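Local structure of fructosyl amine:oxygen oxidoreductase (Neosartorya fumigata, 4WCT) at residues S26-I31 / R233-A238; L42-R47 / D402-K407; G216-A221 / P374-L379; A367-R372 / R417-T422. The protein catalyses the oxidative deglycation of fructosyl amines (Amadori products), with oxygen as electron acceptor and flavin-adenine dinucleotide as cofactor. One frame throughout, in Å; residues are numbered along the deposited sequence.

Contact 1 (S26-I31 / R233-A238); sequences SSIIVI and RTILSA. With FAD (flavin-adenine dinucleotide), chain C.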
# COMPACT_ATOMS: atom_id res chain seq x y z
N SER A 26 11.86 26.71 -7.00
CA SER A 26 12.63 25.60 -7.58
C SER A 26 11.69 24.69 -8.38
O SER A 26 10.65 24.27 -7.86
CB SER A 26 13.31 24.75 -6.50
OG SER A 26 14.23 25.45 -5.67
N SER A 27 12.10 24.30 -9.59
CA SER A 27 11.35 23.33 -10.37
C SER A 27 11.52 21.93 -9.78
O SER A 27 12.60 21.58 -9.29
CB SER A 27 11.79 23.34 -11.84
OG SER A 27 13.16 23.02 -11.95
N ILE A 28 10.37 21.26 -9.62
CA ILE A 28 10.31 19.92 -9.08
C ILE A 28 9.62 18.97 -10.05
O ILE A 28 8.59 19.32 -10.63
CB ILE A 28 9.54 19.92 -7.73
CG1 ILE A 28 10.27 20.85 -6.75
CG2 ILE A 28 9.56 18.52 -7.13
CD1 ILE A 28 9.47 21.18 -5.54
N ILE A 29 10.19 17.77 -10.18
CA ILE A 29 9.54 16.67 -10.92
C ILE A 29 9.24 15.54 -9.94
O ILE A 29 10.06 15.24 -9.07
CB ILE A 29 10.43 16.10 -12.05
CG1 ILE A 29 10.36 17.00 -13.29
CG2 ILE A 29 10.02 14.70 -12.44
CD1 ILE A 29 11.57 16.84 -14.17
N VAL A 30 8.00 15.08 -9.97
CA VAL A 30 7.59 13.91 -9.18
C VAL A 30 7.32 12.80 -10.15
O VAL A 30 6.54 12.96 -11.10
CB VAL A 30 6.28 14.18 -8.41
CG1 VAL A 30 5.77 12.89 -7.75
CG2 VAL A 30 6.45 15.35 -7.43
N ILE A 31 8.05 11.69 -9.99
CA ILE A 31 7.87 10.53 -10.82
C ILE A 31 6.93 9.56 -10.10
O ILE A 31 7.29 8.94 -9.09
CB ILE A 31 9.22 9.83 -11.10
CG1 ILE A 31 10.27 10.81 -11.70
CG2 ILE A 31 9.04 8.60 -11.96
CD1 ILE A 31 11.68 10.27 -11.71
N ARG A 233 14.84 19.68 -8.52
CA ARG A 233 14.75 18.47 -7.66
C ARG A 233 13.85 17.43 -8.30
O ARG A 233 12.93 17.78 -9.03
CB ARG A 233 14.17 18.78 -6.30
CG ARG A 233 14.96 19.75 -5.43
CD ARG A 233 16.27 19.11 -4.99
NE ARG A 233 16.95 19.88 -3.95
CZ ARG A 233 17.70 20.95 -4.20
NH1 ARG A 233 17.96 21.30 -5.45
NH2 ARG A 233 18.31 21.57 -3.21
N THR A 234 14.22 16.16 -8.13
CA THR A 234 13.46 15.05 -8.70
C THR A 234 13.07 14.13 -7.56
O THR A 234 13.91 13.77 -6.70
CB THR A 234 14.28 14.29 -9.74
OG1 THR A 234 14.61 15.19 -10.81
CG2 THR A 234 13.56 13.09 -10.26
N ILE A 235 11.76 13.85 -7.47
CA ILE A 235 11.24 12.94 -6.43
C ILE A 235 10.80 11.65 -7.09
O ILE A 235 9.96 11.66 -7.98
CB ILE A 235 10.07 13.58 -5.69
CG1 ILE A 235 10.52 14.90 -5.03
CG2 ILE A 235 9.50 12.63 -4.63
CD1 ILE A 235 9.38 15.65 -4.36
N LEU A 236 11.38 10.53 -6.67
CA LEU A 236 11.01 9.24 -7.21
C LEU A 236 10.01 8.56 -6.28
O LEU A 236 10.38 8.12 -5.18
CB LEU A 236 12.25 8.38 -7.41
CG LEU A 236 12.06 6.95 -7.92
CD1 LEU A 236 11.23 6.84 -9.18
CD2 LEU A 236 13.40 6.25 -8.14
N SER A 237 8.76 8.53 -6.72
CA SER A 237 7.63 7.95 -5.95
C SER A 237 6.79 7.11 -6.86
O SER A 237 5.57 7.28 -6.93
CB SER A 237 6.80 9.05 -5.26
OG SER A 237 6.32 10.02 -6.19
N ALA A 238 7.43 6.12 -7.48
CA ALA A 238 6.76 5.32 -8.49
C ALA A 238 6.41 3.92 -7.98
O ALA A 238 6.15 3.05 -8.78
CB ALA A 238 7.59 5.26 -9.78
PA FAD C . 1.39 3.28 -6.06
O1A FAD C . 0.13 3.73 -5.37
O2A FAD C . 1.47 1.92 -6.67
O5B FAD C . 1.70 4.37 -7.15
C5B FAD C . 2.85 4.22 -7.99
C4B FAD C . 2.62 5.06 -9.24
O4B FAD C . 3.87 5.11 -10.02
C3B FAD C . 1.54 4.51 -10.17
O3B FAD C . 0.52 5.49 -10.45
C2B FAD C . 2.31 4.13 -11.44
O2B FAD C . 1.56 4.20 -12.65
C1B FAD C . 3.51 5.08 -11.38
N9A FAD C . 4.65 4.57 -12.16
C8A FAD C . 5.05 3.29 -12.31
N7A FAD C . 6.10 3.21 -13.16
C5A FAD C . 6.42 4.50 -13.48
C6A FAD C . 7.38 5.12 -14.38
N6A FAD C . 8.27 4.38 -15.06
N1A FAD C . 7.30 6.46 -14.51
C2A FAD C . 6.44 7.24 -13.84
N3A FAD C . 5.51 6.72 -13.03
C4A FAD C . 5.47 5.38 -12.83
N1 FAD C . -1.75 -0.33 2.52
C2 FAD C . -2.48 0.09 3.61
O2 FAD C . -2.10 1.11 4.18
N3 FAD C . -3.62 -0.51 3.97
C4 FAD C . -4.04 -1.64 3.37
O4 FAD C . -5.10 -2.25 3.69
C4X FAD C . -3.31 -2.16 2.23
N5 FAD C . -3.72 -3.29 1.59
C5X FAD C . -3.15 -3.59 0.38
C6 FAD C . -3.68 -4.59 -0.42
C7 FAD C . -3.03 -4.96 -1.59
C7M FAD C . -3.65 -5.98 -2.47
C8 FAD C . -1.82 -4.23 -2.00
C8M FAD C . -1.10 -4.55 -3.26
C9 FAD C . -1.34 -3.18 -1.26
C9A FAD C . -1.93 -2.86 -0.05
N10 FAD C . -1.40 -1.85 0.75
C10 FAD C . -2.14 -1.42 1.85
C1' FAD C . -0.17 -1.11 0.46
C2' FAD C . -0.43 0.20 -0.27
O2' FAD C . -1.32 -0.08 -1.34
C3' FAD C . 0.91 0.73 -0.80
O3' FAD C . 1.90 0.68 0.24
C4' FAD C . 0.79 2.15 -1.34
O4' FAD C . -0.39 2.25 -2.14
C5' FAD C . 2.01 2.43 -2.20
O5' FAD C . 1.93 3.78 -2.68
P FAD C . 2.97 4.28 -3.80
O1P FAD C . 2.62 5.71 -4.14
O2P FAD C . 4.35 3.91 -3.31
O3P FAD C . 2.62 3.34 -5.06
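I28 and I235 meet on one face of two parallel strands, CG2 of I28 lying 4.0 Å from CD1 of I235, with V30 beside them. I235 holds CG1 anti to its carbonyl carbon (chi1 -59°) and then runs extended, bringing CD1 over to its neighbour. On the other face, I31 divides its branches: CD1 touches T234 CG2 at 3.7 Å, while CG2 packs against L236 CD1 and comes within 3.5 Å of C2A in the adenine of FAD. Beta-branched residues suit this extended backbone and fill both faces. Between the faces runs a parallel ladder, with I235 N bonded to I29 O at 2.7 Å and I31 N to I235 O almost straight (179°). The ladder ends at I31 O, which takes S237 N at 2.8 Å and, from above the carbonyl plane, S237 OG at 3.2 Å. A238, with only a methyl, brings CA within 3.3 Å of O4B and lays CB against the adenosine. At the opposite end, R233 leads its guanidinium away to S20. Strands 52-56 and 379-383 flank the pair; helix 35-46 covers the I28-I235 face and an antiparallel sheet (strands 208-214 and 217-223) the I31-T234 face, as in the glutathione-reductase-type Rossmann variant.

Contact 2 (L42-R47 / D402-K407); sequences LHLARR and DALESK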
# COMPACT_ATOMS: atom_id res chain seq x y z
N LEU A 42 0.12 17.44 -3.84
CA LEU A 42 -0.80 18.27 -3.07
C LEU A 42 -0.09 19.06 -1.98
O LEU A 42 -0.28 20.28 -1.86
CB LEU A 42 -1.91 17.43 -2.47
CG LEU A 42 -2.87 18.15 -1.52
CD1 LEU A 42 -3.71 19.13 -2.32
CD2 LEU A 42 -3.72 17.05 -0.90
N HIS A 43 0.77 18.41 -1.22
CA HIS A 43 1.48 19.09 -0.14
C HIS A 43 2.46 20.14 -0.66
O HIS A 43 2.53 21.23 -0.10
CB HIS A 43 2.21 18.09 0.74
CG HIS A 43 1.33 17.42 1.72
ND1 HIS A 43 1.24 17.84 3.03
CD2 HIS A 43 0.52 16.33 1.62
CE1 HIS A 43 0.38 17.08 3.67
NE2 HIS A 43 -0.08 16.16 2.84
N LEU A 44 3.12 19.86 -1.79
CA LEU A 44 4.04 20.86 -2.37
C LEU A 44 3.24 22.08 -2.85
O LEU A 44 3.60 23.22 -2.54
CB LEU A 44 4.81 20.28 -3.54
CG LEU A 44 5.89 19.25 -3.17
CD1 LEU A 44 6.47 18.61 -4.41
CD2 LEU A 44 6.97 19.87 -2.29
N ALA A 45 2.11 21.84 -3.50
CA ALA A 45 1.23 22.96 -3.89
C ALA A 45 0.75 23.79 -2.71
O ALA A 45 0.78 25.04 -2.75
CB ALA A 45 0.05 22.47 -4.70
N ARG A 46 0.35 23.13 -1.64
CA ARG A 46 -0.11 23.84 -0.45
C ARG A 46 1.02 24.66 0.17
O ARG A 46 0.75 25.69 0.79
CB ARG A 46 -0.67 22.88 0.59
CG ARG A 46 -2.02 22.31 0.18
CD ARG A 46 -2.52 21.29 1.19
NE ARG A 46 -3.90 20.93 0.97
CZ ARG A 46 -4.50 19.92 1.60
NH1 ARG A 46 -3.80 19.19 2.45
NH2 ARG A 46 -5.77 19.65 1.38
N ARG A 47 2.25 24.18 0.07
CA ARG A 47 3.41 24.87 0.61
C ARG A 47 3.89 26.01 -0.29
O ARG A 47 4.86 26.69 0.06
CB ARG A 47 4.55 23.89 0.86
CG ARG A 47 4.30 23.03 2.08
CD ARG A 47 5.40 22.03 2.33
NE ARG A 47 4.94 21.07 3.31
CZ ARG A 47 5.74 20.42 4.16
NH1 ARG A 47 7.06 20.57 4.13
NH2 ARG A 47 5.20 19.51 4.96
N ASP A 402 8.86 17.44 3.73
CA ASP A 402 9.77 17.75 4.83
C ASP A 402 11.17 17.20 4.54
O ASP A 402 12.18 17.86 4.77
CB ASP A 402 9.29 17.14 6.16
CG ASP A 402 8.16 17.92 6.83
OD1 ASP A 402 7.77 19.04 6.38
OD2 ASP A 402 7.62 17.37 7.82
N ALA A 403 11.24 15.98 4.03
CA ALA A 403 12.52 15.40 3.64
C ALA A 403 13.18 16.20 2.49
O ALA A 403 14.39 16.42 2.50
CB ALA A 403 12.31 13.96 3.25
N LEU A 404 12.38 16.67 1.53
CA LEU A 404 12.88 17.52 0.46
C LEU A 404 13.49 18.80 1.04
O LEU A 404 14.56 19.26 0.59
CB LEU A 404 11.76 17.91 -0.50
CG LEU A 404 12.16 18.65 -1.78
CD1 LEU A 404 12.88 17.74 -2.78
CD2 LEU A 404 10.96 19.31 -2.43
N GLU A 405 12.89 19.28 2.12
CA GLU A 405 13.31 20.52 2.77
C GLU A 405 14.30 20.30 3.91
O GLU A 405 14.59 21.23 4.66
CB GLU A 405 12.09 21.27 3.27
CG GLU A 405 11.15 21.73 2.17
CD GLU A 405 9.83 22.33 2.66
OE1 GLU A 405 9.58 22.35 3.87
OE2 GLU A 405 9.11 22.90 1.85
N SER A 406 14.85 19.09 4.00
CA SER A 406 15.85 18.72 5.02
C SER A 406 15.36 18.94 6.43
O SER A 406 16.12 19.36 7.29
CB SER A 406 17.16 19.50 4.79
OG SER A 406 17.74 19.11 3.57
N LYS A 407 14.09 18.66 6.68
CA LYS A 407 13.57 18.75 8.03
C LYS A 407 12.61 17.62 8.38
O LYS A 407 11.69 17.80 9.15
CB LYS A 407 12.87 20.08 8.22
CG LYS A 407 11.76 20.34 7.22
CD LYS A 407 11.29 21.79 7.28
CE LYS A 407 9.79 21.87 7.15
NZ LYS A 407 9.33 23.28 7.01
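R47 sets CG anti to its carbonyl carbon (chi1 -75°) and stays extended to NE, spanning the gap to D402, whose CG, likewise anti, brings its carboxylate toward the arginine. NH1 and NH2 both grip one oxygen, OD1, of D402, at 2.8 and 3.0 Å, from the same face of the carboxylate. NH1 comes on the anti side, 23° out of the carboxylate plane, and NH2 from well above it; the two flat groups are turned 48° apart. A long, reaching arginine suits this place: NH1 also makes a weak bond to E405 OE1 at 3.1 Å. The same OE1 weakly receives K407 NZ at 3.3 Å, so the glutamate lies between two cations and would offset their repulsion; its other oxygen, OE2, bonds to Y49 OH. Deeper in, L44 and L404 cross at about a right angle and touch through their CD2 methyls, 4.0 Å apart, an apolar floor beneath the charges. The end of helix 393-404 is closed by a Schellman motif, with K407 N bonded to D402 O, S406 N to A403 O, and S406 at positive phi; the salt-bridge network thus ties the end of helix 35-46 to a capped helix terminus.

Contact 3 (G216-A221 / P374-L379); sequences GDVVGA and PEHPSL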
# COMPACT_ATOMS: atom_id res chain seq x y z
N GLY A 216 27.27 14.09 -11.68
CA GLY A 216 27.10 13.17 -10.58
C GLY A 216 25.82 13.38 -9.80
O GLY A 216 25.64 12.79 -8.74
N ASP A 217 24.95 14.26 -10.29
CA ASP A 217 23.66 14.51 -9.64
C ASP A 217 22.50 14.30 -10.62
O ASP A 217 22.68 14.33 -11.83
CB ASP A 217 23.64 15.92 -9.05
CG ASP A 217 22.65 16.09 -7.93
OD1 ASP A 217 21.95 15.12 -7.57
OD2 ASP A 217 22.52 17.24 -7.43
N VAL A 218 21.28 14.13 -10.09
CA VAL A 218 20.11 13.96 -10.94
C VAL A 218 19.54 15.32 -11.32
O VAL A 218 19.27 16.17 -10.45
CB VAL A 218 19.02 13.11 -10.21
CG1 VAL A 218 17.73 13.07 -11.00
CG2 VAL A 218 19.56 11.71 -9.98
N VAL A 219 19.38 15.52 -12.62
CA VAL A 219 18.83 16.74 -13.15
C VAL A 219 17.47 16.59 -13.80
O VAL A 219 16.92 17.55 -14.34
CB VAL A 219 19.82 17.40 -14.14
CG1 VAL A 219 21.16 17.65 -13.45
CG2 VAL A 219 20.05 16.55 -15.36
N GLY A 220 16.89 15.39 -13.73
CA GLY A 220 15.53 15.19 -14.20
C GLY A 220 15.34 13.78 -14.71
O GLY A 220 15.95 12.86 -14.19
N ALA A 221 14.36 13.62 -15.58
CA ALA A 221 13.86 12.32 -16.01
C ALA A 221 13.63 12.28 -17.51
O ALA A 221 13.23 13.26 -18.11
CB ALA A 221 12.54 12.02 -15.30
N PRO A 374 22.39 9.78 -1.12
CA PRO A 374 23.63 10.35 -0.59
C PRO A 374 24.60 10.79 -1.67
O PRO A 374 25.47 11.60 -1.39
CB PRO A 374 24.22 9.20 0.26
CG PRO A 374 23.45 7.98 -0.08
CD PRO A 374 22.08 8.48 -0.51
N GLU A 375 24.54 10.15 -2.84
CA GLU A 375 25.46 10.45 -3.94
C GLU A 375 24.86 11.45 -4.92
O GLU A 375 25.55 11.96 -5.79
CB GLU A 375 25.83 9.18 -4.73
CG GLU A 375 26.10 7.94 -3.90
CD GLU A 375 27.19 8.15 -2.90
OE1 GLU A 375 28.17 8.85 -3.25
OE2 GLU A 375 27.06 7.69 -1.75
N HIS A 376 23.53 11.60 -4.87
CA HIS A 376 22.80 12.47 -5.79
C HIS A 376 21.79 13.33 -5.03
O HIS A 376 20.60 13.01 -4.98
CB HIS A 376 22.09 11.70 -6.91
CG HIS A 376 22.82 10.48 -7.37
ND1 HIS A 376 24.01 10.54 -8.07
CD2 HIS A 376 22.45 9.18 -7.37
CE1 HIS A 376 24.40 9.32 -8.37
NE2 HIS A 376 23.47 8.47 -7.96
N PRO A 377 22.26 14.43 -4.45
CA PRO A 377 21.47 15.17 -3.46
C PRO A 377 20.21 15.82 -4.00
O PRO A 377 19.33 16.19 -3.22
CB PRO A 377 22.43 16.27 -2.97
CG PRO A 377 23.52 16.34 -4.00
CD PRO A 377 23.64 14.96 -4.57
N SER A 378 20.10 15.97 -5.32
CA SER A 378 18.88 16.55 -5.88
C SER A 378 17.79 15.51 -6.07
O SER A 378 16.69 15.85 -6.51
CB SER A 378 19.16 17.28 -7.19
OG SER A 378 20.18 18.24 -7.00
N LEU A 379 18.11 14.24 -5.79
CA LEU A 379 17.13 13.17 -5.88
C LEU A 379 16.61 12.86 -4.48
O LEU A 379 17.39 12.55 -3.57
CB LEU A 379 17.79 11.91 -6.47
CG LEU A 379 16.91 10.66 -6.48
CD1 LEU A 379 15.78 10.81 -7.48
CD2 LEU A 379 17.77 9.47 -6.86
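D217 meets S378 through both carboxylate oxygens. Its OD1 accepts S378 N at 3.0 Å on the syn lone pair, and OD2 takes the proton of S378 OG at 2.6 Å from above the carboxylate plane. With CG anti to the backbone N (chi1 -156°), OD1 also lies close to the aspartate's own strand and receives V218 N at 2.8 Å, so one oxygen serves two amides from different segments. Aspartate fits because a short, two-oxygen acceptor can face an amide and a hydroxyl together. P377 has no N-H to offer; its ring instead packs against the carboxylate, CD 3.4 Å from D217 OD1. S378, whose amide and hydroxyl D217 holds, lies in a type I beta turn from H376 to L379, closed by L379 N on H376 O. This turn leads into strand 379-383 of the FAD-domain sheet, while D217 starts the middle strand of a three-stranded antiparallel sheet, just after the tight turn in which G216 adopts a positive phi. The carbonyl of G216 has its own donor: H376 ND1 reaches it at 2.9 Å, nearly straight (171°), the oxygen lying in the plane of the imidazole. E375 CB covers one face of that ring, and Y213 meets it edge-to-face. Below the polar layer V218 sets CG2 3.9 Å from L379 CB and 4.0 Å from H376 CB, an apolar branch suited to this buried spot.

Contact 4 (A367-R372 / R417-T422); sequences AFLIDR and RWRPET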
# COMPACT_ATOMS: atom_id res chain seq x y z
N ALA A 367 9.92 -0.86 6.99
CA ALA A 367 9.76 0.59 7.16
C ALA A 367 9.93 1.29 5.82
O ALA A 367 10.48 0.72 4.88
CB ALA A 367 10.73 1.13 8.23
N PHE A 368 9.32 2.46 5.70
CA PHE A 368 9.42 3.22 4.47
C PHE A 368 10.85 3.64 4.16
O PHE A 368 11.76 3.51 4.97
CB PHE A 368 8.53 4.45 4.53
CG PHE A 368 7.09 4.17 4.97
CD1 PHE A 368 6.42 3.01 4.55
CD2 PHE A 368 6.40 5.11 5.73
CE1 PHE A 368 5.12 2.77 4.95
CE2 PHE A 368 5.11 4.84 6.17
CZ PHE A 368 4.48 3.66 5.78
N LEU A 369 11.04 4.09 2.94
CA LEU A 369 12.35 4.58 2.50
C LEU A 369 12.14 5.96 1.88
O LEU A 369 11.65 6.10 0.75
CB LEU A 369 12.99 3.60 1.53
CG LEU A 369 14.26 4.05 0.78
CD1 LEU A 369 15.32 4.56 1.74
CD2 LEU A 369 14.78 2.93 -0.11
N ILE A 370 12.39 6.98 2.69
CA ILE A 370 12.13 8.35 2.28
C ILE A 370 13.36 9.15 2.68
O ILE A 370 13.60 9.36 3.87
CB ILE A 370 10.90 8.95 2.98
CG1 ILE A 370 9.64 8.17 2.64
CG2 ILE A 370 10.71 10.39 2.58
CD1 ILE A 370 8.50 8.54 3.54
N ASP A 371 14.18 9.52 1.69
CA ASP A 371 15.45 10.18 1.97
C ASP A 371 16.02 10.78 0.70
O ASP A 371 15.73 10.33 -0.39
CB ASP A 371 16.44 9.17 2.54
CG ASP A 371 17.57 9.81 3.34
OD1 ASP A 371 17.60 11.07 3.52
OD2 ASP A 371 18.39 9.04 3.86
N ARG A 372 16.89 11.77 0.88
CA ARG A 372 17.74 12.23 -0.19
C ARG A 372 18.84 11.24 -0.47
O ARG A 372 19.32 10.58 0.43
CB ARG A 372 18.32 13.60 0.17
CG ARG A 372 17.22 14.60 0.57
CD ARG A 372 17.76 15.86 1.25
NE ARG A 372 18.79 16.48 0.42
CZ ARG A 372 18.66 17.66 -0.19
NH1 ARG A 372 17.54 18.37 -0.04
NH2 ARG A 372 19.65 18.13 -0.95
N ARG A 417 15.56 6.27 6.57
CA ARG A 417 16.74 6.66 5.80
C ARG A 417 17.20 5.68 4.74
O ARG A 417 16.94 4.48 4.82
CB ARG A 417 17.92 6.88 6.75
CG ARG A 417 18.52 5.62 7.33
CD ARG A 417 19.64 6.01 8.27
NE ARG A 417 20.10 4.91 9.12
CZ ARG A 417 20.94 3.98 8.76
NH1 ARG A 417 21.43 3.17 9.72
NH2 ARG A 417 21.42 3.93 7.50
N TRP A 418 17.99 6.20 3.79
CA TRP A 418 18.76 5.36 2.88
C TRP A 418 19.69 4.40 3.64
O TRP A 418 20.41 4.84 4.56
CB TRP A 418 19.55 6.26 1.94
CG TRP A 418 20.29 5.58 0.86
CD1 TRP A 418 21.63 5.32 0.81
CD2 TRP A 418 19.76 5.18 -0.42
NE1 TRP A 418 21.93 4.66 -0.34
CE2 TRP A 418 20.83 4.62 -1.15
CE3 TRP A 418 18.50 5.27 -1.03
CZ2 TRP A 418 20.66 4.08 -2.43
CZ3 TRP A 418 18.36 4.80 -2.33
CH2 TRP A 418 19.42 4.16 -2.99
N ARG A 419 19.57 3.10 3.37
CA ARG A 419 20.14 2.08 4.27
C ARG A 419 20.53 0.80 3.50
O ARG A 419 20.09 -0.30 3.85
CB ARG A 419 19.22 1.79 5.47
CG ARG A 419 17.78 1.38 5.15
CD ARG A 419 16.88 1.52 6.37
NE ARG A 419 15.57 0.90 6.20
CZ ARG A 419 14.52 1.51 5.66
NH1 ARG A 419 14.58 2.74 5.22
NH2 ARG A 419 13.38 0.84 5.56
N PRO A 420 21.32 0.95 2.44
CA PRO A 420 21.74 -0.20 1.62
C PRO A 420 22.46 -1.28 2.43
O PRO A 420 22.34 -2.48 2.11
CB PRO A 420 22.66 0.42 0.57
CG PRO A 420 23.20 1.65 1.23
CD PRO A 420 22.04 2.18 2.06
N GLU A 421 23.08 -0.90 3.53
CA GLU A 421 23.75 -1.89 4.39
C GLU A 421 22.80 -2.95 4.91
O GLU A 421 23.21 -4.10 5.16
CB GLU A 421 24.53 -1.22 5.53
CG GLU A 421 23.72 -0.57 6.63
CD GLU A 421 23.17 0.82 6.29
OE1 GLU A 421 23.37 1.31 5.16
OE2 GLU A 421 22.48 1.40 7.15
N THR A 422 21.52 -2.60 5.05
CA THR A 422 20.55 -3.55 5.57
C THR A 422 20.12 -4.61 4.55
O THR A 422 19.36 -5.52 4.89
CB THR A 422 19.26 -2.85 6.07
OG1 THR A 422 18.58 -2.26 4.96
CG2 THR A 422 19.57 -1.77 7.13
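R419 clasps the backbone just ahead of strand 369-372, the outermost antiparallel strand of the mixed sheet in the FAD-binding, Rossmann-type fold. NH1 and NH2 both bond to F368 O, at 2.9 and 3.2 Å, from the same face of that carbonyl, and NH2 adds a weak bond to A367 O. All these acceptors lie at the guanidinium's edge. Arginine suits the place because its several N-H groups can serve the adjacent carbonyls of A367 and F368, just before the strand begins; A367 O is also bonded by T363 OG1. D371 OD2 accepts W418 N at 2.9 Å on the anti lone pair, almost straight (167°); CG anti to the backbone N (chi1 -158°) directs the carboxylate to that amide. Between the two polar grips L369 inserts CD1, 3.5 Å from R417 O and 3.7 Å from W418 CA, so a branched apolar side chain fills the middle. F368 points away from 417-422, its ring meeting W36 and F94 edge-to-face on the side toward the cofactor.

A second shell fixes the arginine. NH1 also bonds to R417 O at 3.0 Å within its own segment, NH2 forms a salt bridge with D365, and R419 N is bonded to Q251. R417 is held through NH2, which meets the syn lone pair of E421 OE2 at 2.8 Å and also bonds to W418 O. The chain then enters a 3-10 turn, where T422 N and T422 OG1 share R419 O as acceptor, the hydroxyl at 2.7 Å and nearly along the C=O axis.

Overall arrangement
Strands 233-236, 379-383 and 369-372, successive neighbours in the FAD-domain sheet, bring contacts 1, 3 and 4 together, contact 3 linking that sheet to the three-stranded one; contact 2 lies at one face. Contacts 1 and 2 have centres 11 Å apart and share an apolar seam, I28 CD1 lying 3.9 Å from L404 CD2. Contact 3, about 10 Å from contact 1 between centres, probably joins it by a hydrogen bond, T234 N to S378 O at 3.0 Å. R372 of contact 4 reaches toward contacts 2 and 3, with NH1 3.2 Å from L404 O and NH2 3.0 Å from P377 O. Only contact 1 touches FAD, at its adenosine half; the F368 side chain is about 6 Å from the cofactor.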